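Local coordinates for glucose-6-phosphate isomerase (Plasmodium falciparum, PDB 3QKI), which probably catalyses the reversible isomerisation of alpha-D-glucose 6-phosphate to beta-D-fructose 6-phosphate, the second step of glycolysis, at residues S263-L268 with E276-H281; K62-D67 with C526-S531; M195-N200 with D215-V220. One frame throughout, in Å; residues are numbered along the deposited sequence. Where two conformers were deposited one is given.

Contact 1 (S263-L268 with E276-H281); sequences SIKKWL and ENLSKH
Leu268, the last residue of helix 255-268, meets Leu278 and His281 where a beta-alpha-beta unit turns back into its sheet: the helix joins strand 243-248 to the adjacent parallel strand 282-285. The two leucines cross at a slant, and one methyl of Leu278 does most of the work, its CD1 lying 3.7 Å from Leu268 CB. Leu278 holds CG anti to its backbone N (chi1 -152°), which swings a side chain that does not set out towards 263-268 over to the root of Leu268. Branched, apolar leucine suits both places, because each must fill a buried joint while also touching other walls, Val245 and Met282 in the case of Leu268. Lys265 lies at about a right angle to Leu278, its extended chain laying CE 4.1 Å from Leu278 CD2. Its methylenes thus cover the apolar joint, while NZ goes on to bond Phe295 O and the ammonium makes a cation-pi contact with the Phe295 ring. His281 gives this contact only its CB. The imidazole leads off to Thr243 O through ND1 and to Cys161 N through NE2, both buried. His281 CB itself lies 4.2 Å from Leu268 CD1.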
# COMPACT_ATOMS: atom_id res chain seq x y z
N SER A 263 -9.10 -22.45 12.74
CA SER A 263 -8.61 -21.69 13.89
C SER A 263 -9.73 -20.85 14.51
O SER A 263 -9.87 -20.82 15.74
CB SER A 263 -7.42 -20.83 13.48
OG SER A 263 -6.36 -21.62 12.95
N ILE A 264 -10.55 -20.20 13.68
CA ILE A 264 -11.65 -19.37 14.15
C ILE A 264 -12.79 -20.23 14.72
O ILE A 264 -13.44 -19.81 15.68
CB ILE A 264 -12.08 -18.27 13.14
CG1 ILE A 264 -10.95 -17.23 12.96
CG2 ILE A 264 -13.42 -17.58 13.52
CD1 ILE A 264 -10.57 -16.38 14.24
N LYS A 265 -12.99 -21.43 14.16
CA LYS A 265 -13.98 -22.37 14.68
C LYS A 265 -13.54 -22.84 16.09
O LYS A 265 -14.38 -22.93 16.97
CB LYS A 265 -14.16 -23.57 13.73
CG LYS A 265 -15.27 -24.52 14.16
CD LYS A 265 -15.29 -25.71 13.21
CE LYS A 265 -16.48 -26.59 13.45
NZ LYS A 265 -16.33 -27.88 12.71
N LYS A 266 -12.22 -23.08 16.29
CA LYS A 266 -11.66 -23.43 17.60
C LYS A 266 -11.89 -22.26 18.58
O LYS A 266 -12.31 -22.51 19.71
CB LYS A 266 -10.15 -23.73 17.50
CG LYS A 266 -9.83 -25.07 16.86
CD LYS A 266 -9.73 -26.19 17.86
CE LYS A 266 -9.73 -27.55 17.19
NZ LYS A 266 -8.43 -27.85 16.53
N TRP A 267 -11.67 -21.00 18.14
CA TRP A 267 -11.91 -19.80 18.97
C TRP A 267 -13.41 -19.70 19.33
O TRP A 267 -13.73 -19.47 20.51
CB TRP A 267 -11.42 -18.54 18.25
CG TRP A 267 -11.80 -17.24 18.92
CD1 TRP A 267 -11.24 -16.69 20.03
CD2 TRP A 267 -12.84 -16.34 18.51
NE1 TRP A 267 -11.86 -15.51 20.35
CE2 TRP A 267 -12.84 -15.25 19.41
CE3 TRP A 267 -13.80 -16.37 17.48
CZ2 TRP A 267 -13.70 -14.16 19.28
CZ3 TRP A 267 -14.67 -15.28 17.34
CH2 TRP A 267 -14.62 -14.20 18.24
N LEU A 268 -14.32 -19.88 18.34
CA LEU A 268 -15.77 -19.86 18.61
C LEU A 268 -16.13 -20.94 19.66
O LEU A 268 -16.92 -20.67 20.57
CB LEU A 268 -16.62 -20.12 17.34
CG LEU A 268 -16.79 -19.01 16.31
CD1 LEU A 268 -17.65 -19.53 15.14
CD2 LEU A 268 -17.43 -17.75 16.91
N GLU A 276 -25.39 -27.10 17.02
CA GLU A 276 -26.48 -26.30 16.45
C GLU A 276 -26.34 -24.82 16.78
O GLU A 276 -26.82 -23.99 16.02
CB GLU A 276 -27.87 -26.83 16.84
N ASN A 277 -25.67 -24.49 17.90
CA ASN A 277 -25.44 -23.08 18.23
C ASN A 277 -24.29 -22.53 17.39
O ASN A 277 -24.37 -21.41 16.91
CB ASN A 277 -25.20 -22.91 19.72
CG ASN A 277 -26.45 -22.90 20.55
OD1 ASN A 277 -27.58 -22.56 20.10
ND2 ASN A 277 -26.27 -23.20 21.81
N LEU A 278 -23.26 -23.37 17.17
CA LEU A 278 -22.10 -23.09 16.35
C LEU A 278 -22.56 -22.80 14.90
O LEU A 278 -22.04 -21.87 14.29
CB LEU A 278 -21.13 -24.27 16.43
CG LEU A 278 -19.63 -24.03 16.23
CD1 LEU A 278 -19.10 -22.90 17.15
CD2 LEU A 278 -18.85 -25.30 16.48
N SER A 279 -23.58 -23.55 14.37
CA SER A 279 -24.12 -23.35 13.02
C SER A 279 -24.82 -22.00 12.87
O SER A 279 -24.93 -21.50 11.74
CB SER A 279 -25.04 -24.49 12.61
OG SER A 279 -26.30 -24.41 13.26
N LYS A 280 -25.29 -21.38 13.98
CA LYS A 280 -25.94 -20.07 13.90
C LYS A 280 -24.87 -18.98 13.67
O LYS A 280 -25.19 -17.94 13.11
CB LYS A 280 -26.71 -19.72 15.18
CG LYS A 280 -27.86 -20.63 15.50
CD LYS A 280 -28.41 -20.24 16.84
CE LYS A 280 -29.48 -21.19 17.31
NZ LYS A 280 -29.92 -20.85 18.68
N HIS A 281 -23.61 -19.25 14.09
CA HIS A 281 -22.48 -18.31 14.02
C HIS A 281 -21.56 -18.48 12.79
O HIS A 281 -20.55 -17.76 12.67
CB HIS A 281 -21.67 -18.40 15.33
CG HIS A 281 -22.40 -17.81 16.50
ND1 HIS A 281 -21.98 -16.63 17.09
CD2 HIS A 281 -23.50 -18.25 17.16
CE1 HIS A 281 -22.84 -16.38 18.07
NE2 HIS A 281 -23.76 -17.34 18.16

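Contact 2 (K62-D67 with C526-S531); sequences KNFYMD and CGLLLS
Leu528 keeps CG anti to its carbonyl carbon (chi1 -71°), and with chi2 at 178° CD1 lies anti to CA, so this one methyl is thrust out from helix 523-543 towards Lys62, Asn63 and Phe64. On the other side, Phe64 has chi1 of 87°, which brings the CD1 edge of its ring to the leucine. The methyl arrives near the ring plane, not over a face, with Leu528 CD1 at 4.3 Å from Phe64 CD1. From a second direction Lys62 contributes only the root of its chain, its CB 4.3 Å from Leu528 CD1, while the rest of the lysine leads away; an aliphatic stem with a charged end suits this exposed corner. Asn63 passes the leucine at a slant, and Asn63 OD1 lies 3.4 Å from Leu528 CD1, a detail to be treated as doubtful because this side chain has two conformers. In this conformer Asn63 OD1 also bonds Thr525 OG1, one residue before 526-531, which would tie the turn to the start of the helix. Lys62 and Asn63 form the tight turn of a beta hairpin, with backbone angles close to those of a type II' turn. The hairpin strands 58-61 and 64-70 edge the mixed sheet, strand 64-70 running antiparallel to 513-518. Phe61 also touches Leu528, and Phe64 meets the ring of Phe518, the two planes inclined to each other. Helix 523-543, following strand 513-518, thus packs against the hairpin, with Met343 of helix 330-349 beside Phe64.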
# COMPACT_ATOMS: atom_id res chain seq x y z
N LYS A 62 -22.96 10.28 -16.18
CA LYS A 62 -23.78 10.38 -14.97
C LYS A 62 -23.27 11.51 -14.05
O LYS A 62 -23.21 12.67 -14.46
CB LYS A 62 -23.90 9.01 -14.22
CG LYS A 62 -24.44 7.85 -15.07
CD LYS A 62 -25.95 7.74 -15.03
CE LYS A 62 -26.41 6.58 -15.89
NZ LYS A 62 -27.89 6.61 -16.09
N ASN A 63 -22.85 11.12 -12.85
CA ASN A 63 -22.39 12.00 -11.78
C ASN A 63 -20.86 12.19 -11.73
O ASN A 63 -20.30 12.42 -10.64
CB ASN A 63 -22.99 11.53 -10.44
CG ASN A 63 -23.15 10.04 -10.29
OD1 ASN A 63 -22.30 9.36 -9.71
ND2 ASN A 63 -24.26 9.49 -10.78
N PHE A 64 -20.17 12.12 -12.89
CA PHE A 64 -18.71 12.29 -12.93
C PHE A 64 -18.11 12.76 -14.22
O PHE A 64 -18.66 12.51 -15.30
CB PHE A 64 -17.98 11.04 -12.40
CG PHE A 64 -17.68 9.92 -13.37
CD1 PHE A 64 -18.55 8.85 -13.52
CD2 PHE A 64 -16.46 9.88 -14.04
CE1 PHE A 64 -18.25 7.80 -14.39
CE2 PHE A 64 -16.16 8.82 -14.91
CZ PHE A 64 -17.05 7.79 -15.06
N TYR A 65 -16.93 13.38 -14.10
CA TYR A 65 -16.09 13.84 -15.20
C TYR A 65 -14.78 13.03 -15.21
O TYR A 65 -14.19 12.76 -14.16
CB TYR A 65 -15.72 15.33 -15.02
CG TYR A 65 -16.78 16.36 -15.38
CD1 TYR A 65 -16.44 17.53 -16.05
CD2 TYR A 65 -18.09 16.22 -14.94
CE1 TYR A 65 -17.39 18.51 -16.33
CE2 TYR A 65 -19.07 17.17 -15.26
CZ TYR A 65 -18.72 18.31 -15.96
OH TYR A 65 -19.67 19.27 -16.23
N MET A 66 -14.33 12.64 -16.40
CA MET A 66 -13.01 12.05 -16.56
C MET A 66 -12.25 13.04 -17.43
O MET A 66 -12.70 13.39 -18.52
CB MET A 66 -13.02 10.67 -17.22
CG MET A 66 -11.61 10.11 -17.34
SD MET A 66 -11.45 8.46 -18.00
CE MET A 66 -11.97 8.78 -19.78
N ASP A 67 -11.10 13.49 -16.93
CA ASP A 67 -10.26 14.45 -17.62
C ASP A 67 -8.94 13.78 -18.06
O ASP A 67 -8.05 13.52 -17.24
CB ASP A 67 -10.05 15.70 -16.71
CG ASP A 67 -9.17 16.80 -17.27
OD1 ASP A 67 -8.59 16.60 -18.35
OD2 ASP A 67 -9.01 17.85 -16.58
N CYS A 526 -20.03 4.31 -5.99
CA CYS A 526 -18.98 3.34 -5.66
C CYS A 526 -19.04 2.17 -6.66
O CYS A 526 -18.00 1.62 -7.03
CB CYS A 526 -19.09 2.87 -4.22
SG CYS A 526 -17.59 2.08 -3.58
N GLY A 527 -20.25 1.84 -7.12
CA GLY A 527 -20.50 0.83 -8.14
C GLY A 527 -19.96 1.29 -9.48
O GLY A 527 -19.27 0.52 -10.17
N LEU A 528 -20.20 2.58 -9.85
CA LEU A 528 -19.66 3.16 -11.08
C LEU A 528 -18.11 3.04 -11.08
O LEU A 528 -17.54 2.66 -12.09
CB LEU A 528 -20.01 4.65 -11.21
CG LEU A 528 -21.44 5.06 -11.50
CD1 LEU A 528 -21.53 6.57 -11.52
CD2 LEU A 528 -21.93 4.48 -12.85
N LEU A 529 -17.47 3.38 -9.93
CA LEU A 529 -16.00 3.33 -9.76
C LEU A 529 -15.46 1.89 -9.91
O LEU A 529 -14.47 1.69 -10.61
CB LEU A 529 -15.57 3.98 -8.43
CG LEU A 529 -14.06 4.04 -8.12
CD1 LEU A 529 -13.31 4.89 -9.14
CD2 LEU A 529 -13.82 4.58 -6.71
N LEU A 530 -16.09 0.91 -9.27
CA LEU A 530 -15.66 -0.49 -9.38
C LEU A 530 -15.75 -0.97 -10.82
O LEU A 530 -14.76 -1.51 -11.34
CB LEU A 530 -16.49 -1.43 -8.48
CG LEU A 530 -16.22 -2.93 -8.71
CD1 LEU A 530 -14.86 -3.33 -8.17
CD2 LEU A 530 -17.34 -3.77 -8.23
N SER A 531 -16.91 -0.77 -11.46
CA SER A 531 -17.12 -1.25 -12.82
C SER A 531 -16.18 -0.55 -13.81
O SER A 531 -15.71 -1.18 -14.74
CB SER A 531 -18.58 -1.14 -13.24
OG SER A 531 -18.72 -1.39 -14.63

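Contact 3 (M195-N200 with D215-V220)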
# COMPACT_ATOMS: atom_id res chain seq x y z
N MET A 195 -24.70 9.57 6.83
CA MET A 195 -25.85 9.94 6.01
C MET A 195 -27.09 9.13 6.34
O MET A 195 -28.19 9.66 6.30
CB MET A 195 -25.49 9.86 4.51
CG MET A 195 -24.98 11.18 3.94
SD MET A 195 -23.66 12.00 4.87
CE MET A 195 -22.29 11.19 4.31
N GLU A 196 -26.93 7.84 6.63
CA GLU A 196 -28.07 6.99 6.94
C GLU A 196 -28.37 6.91 8.46
O GLU A 196 -29.41 7.38 8.88
CB GLU A 196 -27.91 5.59 6.32
CG GLU A 196 -29.10 4.68 6.60
CD GLU A 196 -29.21 3.42 5.76
OE1 GLU A 196 -28.65 3.37 4.64
OE2 GLU A 196 -29.90 2.49 6.23
N LEU A 197 -27.48 6.34 9.27
CA LEU A 197 -27.76 6.20 10.70
C LEU A 197 -27.88 7.52 11.46
O LEU A 197 -28.76 7.65 12.31
CB LEU A 197 -26.77 5.26 11.39
CG LEU A 197 -26.59 3.88 10.78
CD1 LEU A 197 -25.68 3.05 11.63
CD2 LEU A 197 -27.93 3.15 10.59
N ASN A 198 -27.01 8.51 11.15
CA ASN A 198 -27.00 9.80 11.82
C ASN A 198 -27.75 10.87 11.05
O ASN A 198 -27.91 11.98 11.55
CB ASN A 198 -25.57 10.22 12.23
CG ASN A 198 -25.05 9.40 13.38
OD1 ASN A 198 -25.34 9.69 14.53
ND2 ASN A 198 -24.26 8.35 13.11
N LYS A 199 -28.27 10.53 9.86
CA LYS A 199 -29.09 11.42 9.03
C LYS A 199 -28.46 12.80 8.78
O LYS A 199 -29.19 13.80 8.73
CB LYS A 199 -30.53 11.53 9.59
CG LYS A 199 -31.22 10.18 9.82
CD LYS A 199 -32.68 10.32 10.24
CE LYS A 199 -32.89 10.61 11.71
NZ LYS A 199 -34.33 10.86 12.02
N ASN A 200 -27.13 12.86 8.59
CA ASN A 200 -26.44 14.12 8.31
C ASN A 200 -26.91 14.65 6.97
O ASN A 200 -27.11 13.87 6.04
CB ASN A 200 -24.91 13.95 8.29
CG ASN A 200 -24.25 13.55 9.60
OD1 ASN A 200 -23.06 13.17 9.62
ND2 ASN A 200 -24.96 13.58 10.71
N ASP A 215 -27.48 0.28 17.00
CA ASP A 215 -27.90 -0.90 16.24
C ASP A 215 -27.34 -0.87 14.84
O ASP A 215 -27.27 0.18 14.20
CB ASP A 215 -29.44 -0.91 16.10
CG ASP A 215 -30.22 -1.39 17.30
OD1 ASP A 215 -31.47 -1.31 17.26
OD2 ASP A 215 -29.59 -1.87 18.28
N ASN A 216 -27.03 -2.05 14.33
CA ASN A 216 -26.56 -2.21 12.95
C ASN A 216 -25.30 -1.45 12.55
O ASN A 216 -25.14 -1.03 11.40
CB ASN A 216 -27.71 -2.16 11.92
CG ASN A 216 -28.79 -3.17 12.21
OD1 ASN A 216 -28.54 -4.26 12.74
ND2 ASN A 216 -30.01 -2.84 11.89
N VAL A 217 -24.39 -1.30 13.53
CA VAL A 217 -23.04 -0.81 13.33
C VAL A 217 -22.24 -2.09 13.58
O VAL A 217 -21.97 -2.45 14.74
CB VAL A 217 -22.58 0.35 14.25
CG1 VAL A 217 -21.11 0.66 14.04
CG2 VAL A 217 -23.43 1.58 14.02
N PHE A 218 -21.95 -2.81 12.51
CA PHE A 218 -21.22 -4.08 12.62
C PHE A 218 -19.72 -3.90 12.66
O PHE A 218 -19.16 -3.12 11.87
CB PHE A 218 -21.62 -5.03 11.49
CG PHE A 218 -23.05 -5.51 11.60
CD1 PHE A 218 -23.35 -6.70 12.25
CD2 PHE A 218 -24.09 -4.78 11.04
CE1 PHE A 218 -24.67 -7.16 12.34
CE2 PHE A 218 -25.41 -5.22 11.16
CZ PHE A 218 -25.69 -6.41 11.80
N ASN A 219 -19.06 -4.62 13.55
CA ASN A 219 -17.61 -4.56 13.63
C ASN A 219 -17.09 -5.63 12.66
O ASN A 219 -16.98 -6.79 13.01
CB ASN A 219 -17.15 -4.78 15.07
CG ASN A 219 -15.67 -4.69 15.30
OD1 ASN A 219 -14.85 -4.45 14.40
ND2 ASN A 219 -15.28 -4.90 16.54
N VAL A 220 -16.85 -5.22 11.40
CA VAL A 220 -16.41 -6.12 10.34
C VAL A 220 -14.89 -6.21 10.32
O VAL A 220 -14.20 -5.19 10.27
CB VAL A 220 -17.00 -5.71 8.97
CG1 VAL A 220 -16.60 -6.68 7.86
CG2 VAL A 220 -18.52 -5.58 9.06
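Leu197 and Val217 supply the apolar part of this small surface contact, methyl to methyl, with Leu197 CD1 3.6 Å from Val217 CG2. Leucine is apt here because its chain can span the gap between a helix end and a loop: CG stands beside the backbone N (chi1 -53°) and chi2 of -176° sends CD1 straight outward. The shorter valine, crossed at a slant, presents CG2, the branch anti to its own carbonyl carbon, and also touches Tyr193. The second kind of contact is methyl against backbone. The same CD1 of Leu197 lies 4.1 Å from Asn216 O and 4.2 Å from Asp215 O, loose van der Waals contacts with the loop's carbonyl oxygens. Polar bonds are made to the surroundings instead. Asn216 O is bonded to Tyr192 OH, while Asn216 OD1 meets Lys165 NZ and its ND2 meets Arg154 O; asparagine also suits this place because the backbone has positive phi (59°), which it tolerates comparatively well. Beyond Leu197 the helix has ended, and Lys199 likewise takes positive phi as the chain turns away. Taken together, this is the joint of a beta-alpha-beta crossover in a parallel alpha/beta domain: strand 168-172 leads into helix 179-197, and a long loop returns past the end of that helix to strand 219-223, which lies next to 168-172.

Along the chain, 62-67 comes first and 526-531 last, so contact 2 closes a loop holding contacts 3 and 1, which follow in series. Contacts 1 and 3 belong to two crossovers of one five-stranded parallel sheet, their centres 26 Å apart; contact 2 serves the separate six-stranded mixed sheet, 40 Å from contact 1 and 24 Å from contact 3, centre to centre. None touches another. Helices 179-197 and 255-268 each begin just after residues seen to bind fructose 6-phosphate, Gly176 and Ser177 or Ser249, Lys250, Thr251 and Thr254, whereas contacts 3 and 1 lie at their far ends. Contacts 1 and 2, on opposite sides of the chain's centre, both reach the second subunit.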